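Side-chain contacts in ABC transporter substrate-binding protein (Bradyrhizobium japonicum, PDB 4I1D), which probably captures a small solute, perhaps a polyamine, in the periplasm for an ABC importer, and holds D-malate in this crystal: residues Y94-P97 against Y98-S101; A110-Q113 against K114-P117; S190-L193 against L194-E198. One frame throughout, in Å; residues are numbered along the deposited sequence.

Contact 1. Residues Y94-P97 against Y98-S101; sequences YRSP and YSVS
S96 and S99 face each other across a tight reversal of the chain, their hydroxyls 2.8 Å apart (OG to OG) in a hydrogen bond that either could donate. Both OG atoms sit between the backbone N and the carbonyl carbon of their own residue (chi1 84° in S96, 68° in S99), which brings the two hydroxyls together on one face of the reversal. S96 OG also accepts the backbone N-H of Y98 at 2.9 Å, an ST turn, the side-chain oxygen accepting from the N-H two residues on. Here the chain folds back as a short hairpin-like loop leading into strand 100-112: R95 and V100 form a single beta bridge, and S96 N donates to S99 O over 2.9 Å. At the open end Y94 O takes two donors from S101. S101 N donates at 2.9 Å, while S101 OG comes at an unusually short 2.5 Å, a length to be read with caution, from above the carbonyl plane, 42° out of it. At the tip the CB of P97 lies over the centre of one face of the Y98 ring, a CH-pi contact 4.1 Å from CB to the ring centroid. R95 brings only its CB to the other arm, 3.4 Å from S99 O; its guanidinium leads away, where NH1 bonds to M90 O and the group makes a cation-pi contact with F81.

Contact 2. Residues A110-Q113 against K114-P117; sequences AYSQ and KTFP. With ACT (acetate ion), chain R.
The end of strand 100-112 runs straight into a turn, and the S112 side chain and carbonyl build an ST motif there. S112 OG accepts the backbone N-H of T115 at 3.1 Å in a fairly straight bond (162°), and more weakly that of K114, also at 3.1 Å but bent to 122°. With chi1 at 160°, OG lies anti to its own backbone N and beside the carbonyl carbon, which brings it within bonding distance of the two amides that follow. The same hydroxyl donates to an acetate oxygen, O, at 3.2 Å; the ion probably came from the crystallisation liquor. The extended chain of K114 runs past this acetate, its CD 4.0 Å from the methyl carbon CH3. On the backbone side S112 O receives F116 N at 2.9 Å, and F116 CD2 of the ring rests 3.5 Å from the same S112 O. Y111 CB meets that CD2 loosely, while T115 CG2 lies over one face of the F116 ring, offset toward its rim. T115 OG1 is hydrogen-bonded to D200 OD1, just before strand 201-205, which pairs with strand 100-112. A serine hydroxyl reaching the amides two and three residues ahead, with its carbonyl taking the fourth, is the pattern of an ST motif, here in the loop that follows strand 100-112.

Contact 3. Residues S190-L193 against L194-E198; sequences SAQL and LNDGE
Q192 and D196, one helical turn apart, are joined by a side-chain hydrogen bond: Q192 NE2 donates to D196 OD2 at 3.0 Å, with an N-H...O angle of 164°. The carboxylate oxygen lies close to the amide plane of Q192, yet NE2 reaches it from above the carboxylate plane, and the two flat groups stand 70° apart. Q192 gets there by bending at chi2 (62°), which swings its amide toward D196 on the next turn. That amide is also claimed by another copy of the protein: K54 O of the second subunit accepts from NE2, and I56 N of that subunit donates to OE1. Two further polar side chains find partners beyond the segment: S190 OG bonds to G187 O, close to G187 and R208 of the malate site, and the carboxylate of E198 turns off to a salt bridge with R136.

Among backbone bonds, N195 N to A191 O (2.9 Å) and D196 N to Q192 O (3.0 Å) keep the alpha-helical pattern, whereas L194 N to S190 O and G197 N to L193 O are weak. Near the end of the helix G197 is the first residue to leave helical angles, with positive phi, and D196 forms an Asx turn: its CG sits between the backbone N and the carbonyl carbon, and OD1 accepts E198 N at 3.0 Å, on the anti side but tilted out of the carboxylate plane.

Apolar contact comes from L193, whose CD2 lies 3.8 Å from E198 CB and 3.9 Å from E198 CG, the two side chains passing at a slant. L193 also packs on V182 and W184 of strand 182-184, and L194 packs on E202 and V209.

Along the chain the three contacts come in series. Contacts 1 and 2 sit at the two ends of strand 100-112, their centres 38 Å apart and on opposite sides of the chain's centre, so this long strand runs between the turn leading into it and the turn leaving it. Contact 3, on helix 187-196, lies 12 Å from contact 2 between centres and touches it where A110 CB meets L194 CD1 at 3.8 Å; contact 1 is about 35 Å from contact 3 between centres. Strand 201-205, which pairs with strand 100-112, follows that helix. Contacts 2 and 3 share one side of the chain's centre, and helix 187-196 begins at G187 of the malate site.

Contact 1. Residues Y94-P97 against Y98-S101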
# COMPACT_ATOMS: atom_id res chain seq x y z
N TYR A 94 24.17 32.00 28.34
CA TYR A 94 23.02 31.32 28.95
C TYR A 94 21.68 31.76 28.37
O TYR A 94 20.63 31.31 28.81
CB TYR A 94 23.01 31.53 30.47
CG TYR A 94 24.05 30.73 31.23
CD1 TYR A 94 23.73 29.52 31.82
CD2 TYR A 94 25.36 31.20 31.37
CE1 TYR A 94 24.68 28.79 32.53
CE2 TYR A 94 26.31 30.48 32.07
CZ TYR A 94 25.96 29.28 32.65
OH TYR A 94 26.90 28.56 33.36
N ARG A 95 21.72 32.64 27.38
CA ARG A 95 20.51 33.07 26.71
C ARG A 95 20.72 33.18 25.22
O ARG A 95 21.84 33.06 24.72
CB ARG A 95 20.01 34.41 27.28
CG ARG A 95 21.10 35.39 27.61
CD ARG A 95 20.51 36.65 28.20
NE ARG A 95 21.54 37.47 28.83
CZ ARG A 95 22.31 38.33 28.18
NH1 ARG A 95 23.22 39.04 28.84
NH2 ARG A 95 22.18 38.48 26.87
N SER A 96 19.62 33.40 24.50
CA SER A 96 19.68 33.58 23.06
C SER A 96 18.79 34.77 22.81
O SER A 96 18.22 35.31 23.75
CB SER A 96 19.14 32.34 22.34
OG SER A 96 17.72 32.40 22.24
N PRO A 97 18.66 35.20 21.55
CA PRO A 97 17.74 36.32 21.30
C PRO A 97 16.29 35.93 21.57
O PRO A 97 15.44 36.81 21.72
CB PRO A 97 17.93 36.61 19.81
CG PRO A 97 19.27 36.05 19.48
CD PRO A 97 19.40 34.82 20.33
N TYR A 98 16.02 34.62 21.65
CA TYR A 98 14.66 34.10 21.75
C TYR A 98 14.39 33.28 23.01
O TYR A 98 13.29 32.79 23.19
CB TYR A 98 14.35 33.20 20.56
CG TYR A 98 14.78 33.76 19.22
CD1 TYR A 98 14.03 34.73 18.59
CD2 TYR A 98 15.92 33.29 18.59
CE1 TYR A 98 14.41 35.24 17.36
CE2 TYR A 98 16.31 33.79 17.36
CZ TYR A 98 15.55 34.77 16.75
OH TYR A 98 15.92 35.28 15.53
N SER A 99 15.39 33.09 23.86
CA SER A 99 15.22 32.18 24.98
C SER A 99 16.13 32.48 26.15
O SER A 99 17.10 33.23 26.01
CB SER A 99 15.46 30.74 24.53
OG SER A 99 16.82 30.54 24.20
N VAL A 100 15.82 31.88 27.30
CA VAL A 100 16.69 31.94 28.47
C VAL A 100 16.83 30.55 29.07
O VAL A 100 15.83 29.85 29.23
CB VAL A 100 16.15 32.88 29.57
CG1 VAL A 100 17.21 33.08 30.67
CG2 VAL A 100 15.74 34.22 28.98
N SER A 101 18.06 30.16 29.39
CA SER A 101 18.32 28.85 30.00
C SER A 101 17.52 28.66 31.28
O SER A 101 17.47 29.55 32.14
CB SER A 101 19.81 28.67 30.29
OG SER A 101 20.56 28.80 29.10

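Contact 2. Residues A110-Q113 against K114-P117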
# COMPACT_ATOMS: atom_id res chain seq x y z
N ALA A 110 24.64 5.09 33.00
CA ALA A 110 24.04 4.48 34.18
C ALA A 110 24.34 2.99 34.14
O ALA A 110 24.56 2.41 33.07
CB ALA A 110 22.51 4.72 34.21
N TYR A 111 24.37 2.38 35.32
CA TYR A 111 24.80 1.00 35.43
C TYR A 111 24.26 0.36 36.71
O TYR A 111 24.01 1.05 37.69
CB TYR A 111 26.33 0.93 35.40
CG TYR A 111 26.98 1.65 36.56
CD1 TYR A 111 27.39 2.98 36.44
CD2 TYR A 111 27.17 1.01 37.78
CE1 TYR A 111 27.98 3.65 37.51
CE2 TYR A 111 27.75 1.68 38.86
CZ TYR A 111 28.15 2.99 38.72
OH TYR A 111 28.72 3.65 39.78
N SER A 112 24.09 -0.96 36.67
CA SER A 112 23.64 -1.73 37.82
C SER A 112 24.77 -2.01 38.82
O SER A 112 25.86 -2.46 38.45
CB SER A 112 23.05 -3.06 37.33
OG SER A 112 23.01 -4.02 38.37
N GLN A 113 24.50 -1.75 40.09
CA GLN A 113 25.47 -2.05 41.14
C GLN A 113 25.50 -3.52 41.49
O GLN A 113 26.48 -3.99 42.07
CB GLN A 113 25.20 -1.23 42.41
CG GLN A 113 25.52 0.25 42.27
CD GLN A 113 24.83 1.08 43.34
OE1 GLN A 113 23.91 0.60 44.02
NE2 GLN A 113 25.26 2.33 43.49
N LYS A 114 24.44 -4.25 41.16
CA LYS A 114 24.44 -5.70 41.35
C LYS A 114 25.43 -6.32 40.37
O LYS A 114 26.19 -7.23 40.71
CB LYS A 114 23.04 -6.29 41.18
CG LYS A 114 22.21 -6.30 42.47
CD LYS A 114 20.80 -6.85 42.24
CE LYS A 114 19.89 -6.60 43.46
NZ LYS A 114 18.46 -7.00 43.24
N THR A 115 25.44 -5.82 39.14
CA THR A 115 26.35 -6.32 38.12
C THR A 115 27.76 -5.78 38.35
O THR A 115 28.73 -6.50 38.14
CB THR A 115 25.90 -5.93 36.70
OG1 THR A 115 24.51 -6.24 36.54
CG2 THR A 115 26.72 -6.71 35.67
N PHE A 116 27.87 -4.53 38.77
CA PHE A 116 29.20 -3.93 38.98
C PHE A 116 29.34 -3.40 40.40
O PHE A 116 29.23 -2.19 40.65
CB PHE A 116 29.47 -2.83 37.97
CG PHE A 116 29.30 -3.27 36.55
CD1 PHE A 116 30.28 -4.04 35.93
CD2 PHE A 116 28.17 -2.92 35.83
CE1 PHE A 116 30.13 -4.45 34.61
CE2 PHE A 116 28.01 -3.32 34.51
CZ PHE A 116 28.99 -4.09 33.91
N PRO A 117 29.57 -4.32 41.34
CA PRO A 117 29.71 -3.97 42.76
C PRO A 117 31.01 -3.21 42.99
O PRO A 117 31.06 -2.38 43.90
CB PRO A 117 29.78 -5.33 43.46
CG PRO A 117 29.28 -6.32 42.47
CD PRO A 117 29.63 -5.77 41.13
C ACT R . 18.77 -4.61 39.50
O ACT R . 19.88 -4.43 38.93
OXT ACT R . 18.29 -3.62 40.11
CH3 ACT R . 18.07 -5.94 39.45

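Contact 3. Residues S190-L193 against L194-E198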
# COMPACT_ATOMS: atom_id res chain seq x y z
N SER A 190 13.46 3.71 30.08
CA SER A 190 14.87 3.59 30.42
C SER A 190 15.01 3.28 31.90
O SER A 190 15.89 2.53 32.30
CB SER A 190 15.64 4.86 30.05
OG SER A 190 15.38 5.91 30.96
N ALA A 191 14.13 3.86 32.71
CA ALA A 191 14.12 3.59 34.14
C ALA A 191 13.73 2.14 34.42
O ALA A 191 14.38 1.46 35.21
CB ALA A 191 13.19 4.53 34.85
N GLN A 192 12.67 1.68 33.77
CA GLN A 192 12.21 0.31 33.95
C GLN A 192 13.32 -0.70 33.60
O GLN A 192 13.51 -1.70 34.30
CB GLN A 192 10.97 0.05 33.10
CG GLN A 192 10.38 -1.35 33.26
CD GLN A 192 9.90 -1.63 34.68
OE1 GLN A 192 9.35 -0.75 35.36
NE2 GLN A 192 10.12 -2.86 35.15
N LEU A 193 14.06 -0.41 32.53
CA LEU A 193 15.14 -1.30 32.08
C LEU A 193 16.18 -1.49 33.18
O LEU A 193 16.66 -2.62 33.41
CB LEU A 193 15.81 -0.75 30.81
CG LEU A 193 14.93 -0.79 29.55
CD1 LEU A 193 15.63 -0.13 28.37
CD2 LEU A 193 14.51 -2.23 29.19
N LEU A 194 16.56 -0.40 33.85
CA LEU A 194 17.52 -0.49 34.95
C LEU A 194 16.90 -1.23 36.13
O LEU A 194 17.53 -2.09 36.74
CB LEU A 194 17.96 0.90 35.39
CG LEU A 194 19.12 1.56 34.65
CD1 LEU A 194 19.41 2.90 35.29
CD2 LEU A 194 20.35 0.68 34.69
N ASN A 195 15.65 -0.89 36.44
CA ASN A 195 15.00 -1.43 37.63
C ASN A 195 14.79 -2.94 37.62
O ASN A 195 14.93 -3.59 38.66
CB ASN A 195 13.65 -0.72 37.86
CG ASN A 195 13.02 -1.09 39.20
OD1 ASN A 195 13.55 -0.75 40.26
ND2 ASN A 195 11.89 -1.79 39.16
N ASP A 196 14.43 -3.51 36.47
CA ASP A 196 14.14 -4.95 36.41
C ASP A 196 15.34 -5.77 35.95
O ASP A 196 15.27 -6.99 35.87
CB ASP A 196 12.91 -5.27 35.55
CG ASP A 196 13.01 -4.75 34.12
OD1 ASP A 196 14.14 -4.51 33.64
OD2 ASP A 196 11.95 -4.58 33.47
N GLY A 197 16.43 -5.08 35.64
CA GLY A 197 17.67 -5.77 35.30
C GLY A 197 17.75 -6.17 33.84
O GLY A 197 18.64 -6.92 33.46
N GLU A 198 16.83 -5.68 33.01
CA GLU A 198 16.88 -5.99 31.59
C GLU A 198 18.18 -5.49 30.98
O GLU A 198 18.70 -6.10 30.05
CB GLU A 198 15.66 -5.42 30.85
CG GLU A 198 15.43 -6.01 29.47
CD GLU A 198 15.58 -7.54 29.43
OE1 GLU A 198 14.89 -8.25 30.19
OE2 GLU A 198 16.41 -8.02 28.62